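Long-range contact in suppressor of fused homolog (Drosophila melanogaster, PDB 6LPH), which probably binds transcription factors and sequesters them: residues A[215-225]-A[236-247]. Numbering follows the deposited sequence.
Sequences VLNFLRQDMQT and RQMSVFELFPET
Leu219 and Val240 are the nearest CA pair, 6.4 Å apart, where the C-terminal part of helix 201-219 meets the start of the short helix 240-243. From Leu219 a type I turn to Asp222 carries the chain onward to Thr225, while Ser239 and Glu242 open the second helix with a capping box. No hydrogen bond joins the segments; the contact illustrates how apolar side chains can hold a helix against a returning chain. Val240 is central: its CG2 lies 3.9 Å from Phe218 CB, and its CB meets Leu219 CD2, the two side chains crossing at about a right angle. Thr225 CG2 lies 3.6 Å from Leu243 CD1. With chi1 at 54°, the threonine sends its hydroxyl back to Leu219 O (Thr225 OG1 to O 2.7 Å) and presents the methyl to Val240 and Leu243. Over one face of the Phe218 ring, Thr247 CG2 makes a CH-pi contact, 3.7 Å from the centroid and 13° off the normal. Thr247 is itself anchored, since its N and OG1 reach Phe244 O from opposite faces of the carbonyl plane. The side chains of Phe241 and Phe218 also cross at about a right angle, Phe241 CE2 4.0 Å from Phe218 CD2. Farther along, Phe244 CZ touches the carboxylate of Asp222, whose OD2 accepts Gln224 N in an Asx turn through its anti lone pair. Arg236 CD lies 3.4 Å from Gln224 O, and the bend at chi3 (-20°) turns the guanidinium onward to Met238 O and a salt bridge with Glu203. Glu203 also accepts Val240 N, so the beginning of helix 201-219 fastens the short helix; Val215 and Leu216 rest on Leu174 of strand 172-186, packing helix 201-219 on the mixed sheet of this N-terminal SUFU part.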
ATOM      1  N   VAL A 215     -11.567 -14.881   3.704  1.00 16.19           N
ATOM      2  CA  VAL A 215     -11.526 -14.431   2.289  1.00 16.04           C
ATOM      3  C   VAL A 215     -10.071 -14.237   1.788  1.00 15.26           C
ATOM      4  O   VAL A 215      -9.739 -14.637   0.660  1.00 14.37           O
ATOM      5  CB  VAL A 215     -12.375 -13.153   2.043  1.00 16.19           C
ATOM      6  CG1 VAL A 215     -12.259 -12.700   0.599  1.00 16.56           C
ATOM      7  CG2 VAL A 215     -13.837 -13.396   2.407  1.00 15.54           C
ATOM      8  N   LEU A 216      -9.211 -13.628   2.609  1.00 14.18           N
ATOM      9  CA  LEU A 216      -7.786 -13.477   2.229  1.00 14.21           C
ATOM     10  C   LEU A 216      -7.141 -14.841   1.989  1.00 15.77           C
ATOM     11  O   LEU A 216      -6.348 -15.007   1.050  1.00 15.36           O
ATOM     12  CB  LEU A 216      -6.995 -12.741   3.307  1.00 15.46           C
ATOM     13  CG  LEU A 216      -7.360 -11.260   3.442  1.00 15.46           C
ATOM     14  CD1 LEU A 216      -6.747 -10.642   4.687  1.00 16.92           C
ATOM     15  CD2 LEU A 216      -7.015 -10.456   2.183  1.00 14.31           C
ATOM     16  N   ASN A 217      -7.499 -15.813   2.834  1.00 15.94           N
ATOM     17  CA  ASN A 217      -6.970 -17.158   2.708  1.00 17.95           C
ATOM     18  C   ASN A 217      -7.369 -17.785   1.390  1.00 18.71           C
ATOM     19  O   ASN A 217      -6.538 -18.476   0.764  1.00 19.71           O
ATOM     20  CB  ASN A 217      -7.437 -18.053   3.851  1.00 21.71           C
ATOM     21  CG  ASN A 217      -6.591 -17.900   5.103  1.00 29.04           C
ATOM     22  OD1 ASN A 217      -5.440 -17.452   5.042  1.00 34.18           O
ATOM     23  ND2 ASN A 217      -7.157 -18.277   6.255  1.00 37.37           N
ATOM     24  N   PHE A 218      -8.617 -17.533   0.964  1.00 16.92           N
ATOM     25  CA  PHE A 218      -9.096 -17.997  -0.354  1.00 17.99           C
ATOM     26  C   PHE A 218      -8.269 -17.387  -1.482  1.00 17.77           C
ATOM     27  O   PHE A 218      -7.835 -18.100  -2.390  1.00 17.76           O
ATOM     28  CB  PHE A 218     -10.568 -17.619  -0.597  1.00 20.02           C
ATOM     29  CG  PHE A 218     -11.563 -18.387   0.232  1.00 21.55           C
ATOM     30  CD1 PHE A 218     -11.265 -19.662   0.750  1.00 23.61           C
ATOM     31  CD2 PHE A 218     -12.837 -17.836   0.472  1.00 21.19           C
ATOM     32  CE1 PHE A 218     -12.211 -20.364   1.501  1.00 24.67           C
ATOM     33  CE2 PHE A 218     -13.789 -18.539   1.213  1.00 24.21           C
ATOM     34  CZ  PHE A 218     -13.467 -19.793   1.739  1.00 28.02           C
ATOM     35  N   LEU A 219      -8.068 -16.064  -1.422  1.00 15.33           N
ATOM     36  CA  LEU A 219      -7.293 -15.317  -2.432  1.00 15.56           C
ATOM     37  C   LEU A 219      -5.850 -15.798  -2.597  1.00 14.95           C
ATOM     38  O   LEU A 219      -5.311 -15.799  -3.709  1.00 14.93           O
ATOM     39  CB  LEU A 219      -7.316 -13.813  -2.117  1.00 14.96           C
ATOM     40  CG  LEU A 219      -8.686 -13.105  -2.151  1.00 15.16           C
ATOM     41  CD1 LEU A 219      -8.586 -11.708  -1.544  1.00 16.28           C
ATOM     42  CD2 LEU A 219      -9.213 -13.011  -3.577  1.00 16.67           C
ATOM     43  N   ARG A 220      -5.245 -16.229  -1.493  1.00 14.59           N
ATOM     44  CA  ARG A 220      -3.846 -16.657  -1.479  1.00 16.63           C
ATOM     45  C   ARG A 220      -3.589 -17.957  -2.212  1.00 18.52           C
ATOM     46  O   ARG A 220      -2.425 -18.280  -2.491  1.00 17.69           O
ATOM     47  CB  ARG A 220      -3.352 -16.872  -0.042  1.00 17.26           C
ATOM     48  CG  ARG A 220      -2.963 -15.639   0.728  1.00 16.29           C
ATOM     49  CD  ARG A 220      -2.520 -16.035   2.150  1.00 21.32           C
ATOM     50  NE  ARG A 220      -2.262 -14.848   2.990  1.00 30.40           N
ATOM     51  CZ  ARG A 220      -2.999 -14.448   4.038  1.00 30.36           C
ATOM     52  NH1 ARG A 220      -4.084 -15.114   4.427  1.00 28.25           N
ATOM     53  NH2 ARG A 220      -2.666 -13.347   4.707  1.00 39.11           N
ATOM     54  N   GLN A 221      -4.660 -18.694  -2.500  1.00 19.68           N
ATOM     55  CA  GLN A 221      -4.594 -20.090  -2.957  1.00 23.27           C
ATOM     56  C   GLN A 221      -4.202 -20.229  -4.420  1.00 21.08           C
ATOM     57  O   GLN A 221      -3.752 -21.280  -4.840  1.00 23.32           O
ATOM     58  CB  GLN A 221      -5.979 -20.718  -2.810  1.00 31.58           C
ATOM     59  CG  GLN A 221      -6.013 -22.009  -2.049  1.00 40.11           C
ATOM     60  CD  GLN A 221      -6.069 -21.772  -0.561  1.00 39.62           C
ATOM     61  OE1 GLN A 221      -7.118 -21.945   0.065  1.00 52.83           O
ATOM     62  NE2 GLN A 221      -4.947 -21.362   0.018  1.00 36.66           N
ATOM     63  N   ASP A 222      -4.433 -19.188  -5.210  1.00 21.20           N
ATOM     64  CA  ASP A 222      -4.113 -19.245  -6.619  1.00 19.07           C
ATOM     65  C   ASP A 222      -3.439 -17.964  -7.057  1.00 17.58           C
ATOM     66  O   ASP A 222      -3.753 -16.897  -6.540  1.00 14.55           O
ATOM     67  CB  ASP A 222      -5.384 -19.471  -7.444  1.00 21.64           C
ATOM     68  CG  ASP A 222      -5.072 -19.955  -8.855  1.00 25.02           C
ATOM     69  OD1 ASP A 222      -5.096 -21.187  -9.091  1.00 28.84           O
ATOM     70  OD2 ASP A 222      -4.758 -19.109  -9.722  1.00 27.47           O
ATOM     71  N   MET A 223      -2.519 -18.076  -8.019  1.00 19.14           N
ATOM     72  CA  MET A 223      -1.915 -16.903  -8.642  1.00 19.38           C
ATOM     73  C   MET A 223      -2.932 -15.927  -9.239  1.00 17.44           C
ATOM     74  O   MET A 223      -2.771 -14.716  -9.134  1.00 16.93           O
ATOM     75  CB  MET A 223      -0.967 -17.334  -9.749  1.00 23.84           C
ATOM     76  CG  MET A 223       0.448 -17.110  -9.370  1.00 32.62           C
ATOM     77  SD  MET A 223       0.937 -15.384  -9.552  1.00 31.59           S
ATOM     78  CE  MET A 223       2.608 -15.854  -9.993  1.00 25.80           C
ATOM     79  N   GLN A 224      -3.979 -16.462  -9.855  1.00 19.81           N
ATOM     80  CA  GLN A 224      -5.006 -15.624 -10.506  1.00 21.94           C
ATOM     81  C   GLN A 224      -5.661 -14.638  -9.526  1.00 20.68           C
ATOM     82  O   GLN A 224      -6.094 -13.563  -9.928  1.00 21.15           O
ATOM     83  CB  GLN A 224      -6.084 -16.498 -11.155  1.00 24.98           C
ATOM     84  CG  GLN A 224      -5.548 -17.440 -12.226  1.00 33.07           C
ATOM     85  CD  GLN A 224      -6.615 -18.378 -12.783  1.00 39.11           C
ATOM     86  OE1 GLN A 224      -7.458 -17.978 -13.607  1.00 37.60           O
ATOM     87  NE2 GLN A 224      -6.571 -19.641 -12.353  1.00 37.68           N
ATOM     88  N   THR A 225      -5.711 -14.988  -8.242  1.00 17.47           N
ATOM     89  CA  THR A 225      -6.346 -14.109  -7.250  1.00 17.67           C
ATOM     90  C   THR A 225      -5.354 -13.382  -6.302  1.00 16.68           C
ATOM     91  O   THR A 225      -5.774 -12.731  -5.333  1.00 14.70           O
ATOM     92  CB  THR A 225      -7.422 -14.870  -6.437  1.00 17.45           C
ATOM     93  OG1 THR A 225      -6.835 -16.056  -5.876  1.00 18.31           O
ATOM     94  CG2 THR A 225      -8.597 -15.269  -7.344  1.00 16.60           C
ATOM     95  N   ARG A 236      -7.935  -7.745 -12.944  1.00 17.07           N
ATOM     96  CA  ARG A 236      -8.575  -9.031 -12.614  1.00 19.20           C
ATOM     97  C   ARG A 236     -10.036  -9.051 -13.052  1.00 19.69           C
ATOM     98  O   ARG A 236     -10.783  -8.108 -12.792  1.00 20.87           O
ATOM     99  CB  ARG A 236      -8.508  -9.350 -11.116  1.00 18.81           C
ATOM    100  CG  ARG A 236      -8.405 -10.832 -10.932  1.00 22.09           C
ATOM    101  CD  ARG A 236      -8.684 -11.441  -9.577  1.00 16.60           C
ATOM    102  NE  ARG A 236      -8.619 -10.619  -8.364  1.00 13.65           N
ATOM    103  CZ  ARG A 236      -9.515 -10.775  -7.377  1.00 15.19           C
ATOM    104  NH1 ARG A 236      -9.457 -10.076  -6.246  1.00 12.81           N
ATOM    105  NH2 ARG A 236     -10.512 -11.651  -7.536  1.00 14.96           N
ATOM    106  N   GLN A 237     -10.453 -10.152 -13.648  1.00 19.15           N
ATOM    107  CA  GLN A 237     -11.763 -10.182 -14.315  1.00 24.01           C
ATOM    108  C   GLN A 237     -12.832 -10.904 -13.525  1.00 22.62           C
ATOM    109  O   GLN A 237     -14.008 -10.617 -13.690  1.00 22.77           O
ATOM    110  CB  GLN A 237     -11.658 -10.766 -15.729  1.00 26.10           C
ATOM    111  CG  GLN A 237     -11.069  -9.818 -16.785  1.00 25.89           C
ATOM    112  CD  GLN A 237     -11.679  -8.423 -16.761  1.00 30.43           C
ATOM    113  OE1 GLN A 237     -10.972  -7.430 -16.620  1.00 33.15           O
ATOM    114  NE2 GLN A 237     -13.002  -8.342 -16.869  1.00 37.43           N
ATOM    115  N   MET A 238     -12.419 -11.819 -12.649  1.00 23.22           N
ATOM    116  CA  MET A 238     -13.359 -12.691 -11.938  1.00 22.99           C
ATOM    117  C   MET A 238     -12.975 -12.760 -10.473  1.00 19.58           C
ATOM    118  O   MET A 238     -11.784 -12.727 -10.161  1.00 20.22           O
ATOM    119  CB  MET A 238     -13.359 -14.100 -12.551  1.00 22.74           C
ATOM    120  CG  MET A 238     -14.172 -14.204 -13.847  1.00 33.03           C
ATOM    121  SD  MET A 238     -14.050 -15.786 -14.709  1.00 47.34           S
ATOM    122  CE  MET A 238     -15.014 -16.855 -13.645  1.00 44.85           C
ATOM    123  N   SER A 239     -13.976 -12.840  -9.587  1.00 19.88           N
ATOM    124  CA  SER A 239     -13.721 -12.949  -8.155  1.00 15.79           C
ATOM    125  C   SER A 239     -13.351 -14.362  -7.826  1.00 16.51           C
ATOM    126  O   SER A 239     -13.552 -15.290  -8.633  1.00 17.95           O
ATOM    127  CB  SER A 239     -14.948 -12.560  -7.328  1.00 17.09           C
ATOM    128  OG  SER A 239     -15.947 -13.558  -7.422  1.00 19.80           O
ATOM    129  N   VAL A 240     -12.854 -14.545  -6.607  1.00 16.60           N
ATOM    130  CA  VAL A 240     -12.457 -15.866  -6.152  1.00 16.11           C
ATOM    131  C   VAL A 240     -13.655 -16.821  -6.139  1.00 16.72           C
ATOM    132  O   VAL A 240     -13.518 -18.016  -6.430  1.00 17.81           O
ATOM    133  CB  VAL A 240     -11.775 -15.789  -4.763  1.00 17.41           C
ATOM    134  CG1 VAL A 240     -12.786 -15.435  -3.662  1.00 17.02           C
ATOM    135  CG2 VAL A 240     -11.025 -17.082  -4.467  1.00 16.61           C
ATOM    136  N   PHE A 241     -14.831 -16.289  -5.798  1.00 16.36           N
ATOM    137  CA  PHE A 241     -16.035 -17.095  -5.740  1.00 16.96           C
ATOM    138  C   PHE A 241     -16.507 -17.509  -7.143  1.00 18.92           C
ATOM    139  O   PHE A 241     -17.141 -18.558  -7.296  1.00 22.04           O
ATOM    140  CB  PHE A 241     -17.145 -16.332  -4.986  1.00 17.64           C
ATOM    141  CG  PHE A 241     -16.762 -15.947  -3.584  1.00 18.02           C
ATOM    142  CD1 PHE A 241     -16.596 -14.603  -3.234  1.00 17.98           C
ATOM    143  CD2 PHE A 241     -16.520 -16.927  -2.627  1.00 16.59           C
ATOM    144  CE1 PHE A 241     -16.213 -14.250  -1.951  1.00 19.42           C
ATOM    145  CE2 PHE A 241     -16.138 -16.580  -1.340  1.00 19.70           C
ATOM    146  CZ  PHE A 241     -15.983 -15.239  -0.997  1.00 16.68           C
ATOM    147  N   GLU A 242     -16.235 -16.678  -8.149  1.00 21.43           N
ATOM    148  CA  GLU A 242     -16.494 -17.045  -9.559  1.00 21.84           C
ATOM    149  C   GLU A 242     -15.478 -18.082 -10.029  1.00 22.45           C
ATOM    150  O   GLU A 242     -15.845 -19.039 -10.708  1.00 27.75           O
ATOM    151  CB  GLU A 242     -16.413 -15.838 -10.504  1.00 25.38           C
ATOM    152  CG  GLU A 242     -17.530 -14.830 -10.381  1.00 31.28           C
ATOM    153  CD  GLU A 242     -17.273 -13.595 -11.223  1.00 30.33           C
ATOM    154  OE1 GLU A 242     -16.589 -12.663 -10.743  1.00 25.66           O
ATOM    155  OE2 GLU A 242     -17.761 -13.553 -12.371  1.00 43.17           O
ATOM    156  N   LEU A 243     -14.207 -17.901  -9.681  1.00 20.26           N
ATOM    157  CA  LEU A 243     -13.157 -18.815 -10.172  1.00 23.68           C
ATOM    158  C   LEU A 243     -13.199 -20.180  -9.492  1.00 24.73           C
ATOM    159  O   LEU A 243     -12.949 -21.216 -10.134  1.00 24.30           O
ATOM    160  CB  LEU A 243     -11.752 -18.194 -10.030  1.00 22.12           C
ATOM    161  CG  LEU A 243     -11.450 -16.990 -10.945  1.00 24.54           C
ATOM    162  CD1 LEU A 243     -10.244 -16.189 -10.460  1.00 23.56           C
ATOM    163  CD2 LEU A 243     -11.293 -17.376 -12.412  1.00 28.56           C
ATOM    164  N   PHE A 244     -13.502 -20.163  -8.198  1.00 21.88           N
ATOM    165  CA  PHE A 244     -13.517 -21.352  -7.369  1.00 24.54           C
ATOM    166  C   PHE A 244     -14.809 -21.434  -6.551  1.00 23.93           C
ATOM    167  O   PHE A 244     -14.806 -21.178  -5.338  1.00 24.11           O
ATOM    168  CB  PHE A 244     -12.274 -21.378  -6.468  1.00 23.85           C
ATOM    169  CG  PHE A 244     -10.988 -21.202  -7.223  1.00 26.23           C
ATOM    170  CD1 PHE A 244     -10.468 -22.242  -7.995  1.00 30.39           C
ATOM    171  CD2 PHE A 244     -10.303 -19.989  -7.185  1.00 25.19           C
ATOM    172  CE1 PHE A 244      -9.283 -22.076  -8.712  1.00 35.33           C
ATOM    173  CE2 PHE A 244      -9.114 -19.820  -7.893  1.00 31.17           C
ATOM    174  CZ  PHE A 244      -8.604 -20.864  -8.662  1.00 29.95           C
ATOM    175  N   PRO A 245     -15.917 -21.833  -7.205  1.00 24.17           N
ATOM    176  CA  PRO A 245     -17.240 -21.736  -6.575  1.00 23.61           C
ATOM    177  C   PRO A 245     -17.363 -22.581  -5.300  1.00 25.00           C
ATOM    178  O   PRO A 245     -18.212 -22.314  -4.455  1.00 27.37           O
ATOM    179  CB  PRO A 245     -18.178 -22.229  -7.670  1.00 24.48           C
ATOM    180  CG  PRO A 245     -17.460 -21.928  -8.947  1.00 26.16           C
ATOM    181  CD  PRO A 245     -16.019 -22.220  -8.629  1.00 25.76           C
ATOM    182  N   GLU A 246     -16.496 -23.570  -5.151  1.00 22.59           N
ATOM    183  CA  GLU A 246     -16.377 -24.313  -3.895  1.00 27.87           C
ATOM    184  C   GLU A 246     -16.238 -23.455  -2.613  1.00 27.30           C
ATOM    185  O   GLU A 246     -16.699 -23.840  -1.518  1.00 26.38           O
ATOM    186  CB  GLU A 246     -15.201 -25.290  -3.979  1.00 32.00           C
ATOM    187  CG  GLU A 246     -13.936 -24.749  -4.637  1.00 36.44           C
ATOM    188  CD  GLU A 246     -13.763 -25.222  -6.071  1.00 42.82           C
ATOM    189  OE1 GLU A 246     -14.199 -24.500  -6.994  1.00 37.44           O
ATOM    190  OE2 GLU A 246     -13.196 -26.324  -6.277  1.00 69.02           O
ATOM    191  N   THR A 247     -15.567 -22.318  -2.749  1.00 19.69           N
ATOM    192  CA  THR A 247     -15.399 -21.387  -1.636  1.00 24.76           C
ATOM    193  C   THR A 247     -16.721 -20.837  -1.090  1.00 25.88           C
ATOM    194  O   THR A 247     -16.775 -20.407   0.061  1.00 30.17           O
ATOM    195  CB  THR A 247     -14.446 -20.238  -2.010  1.00 25.63           C
ATOM    196  OG1 THR A 247     -14.935 -19.574  -3.185  1.00 23.65           O
ATOM    197  CG2 THR A 247     -13.008 -20.800  -2.282  1.00 25.76           C
TER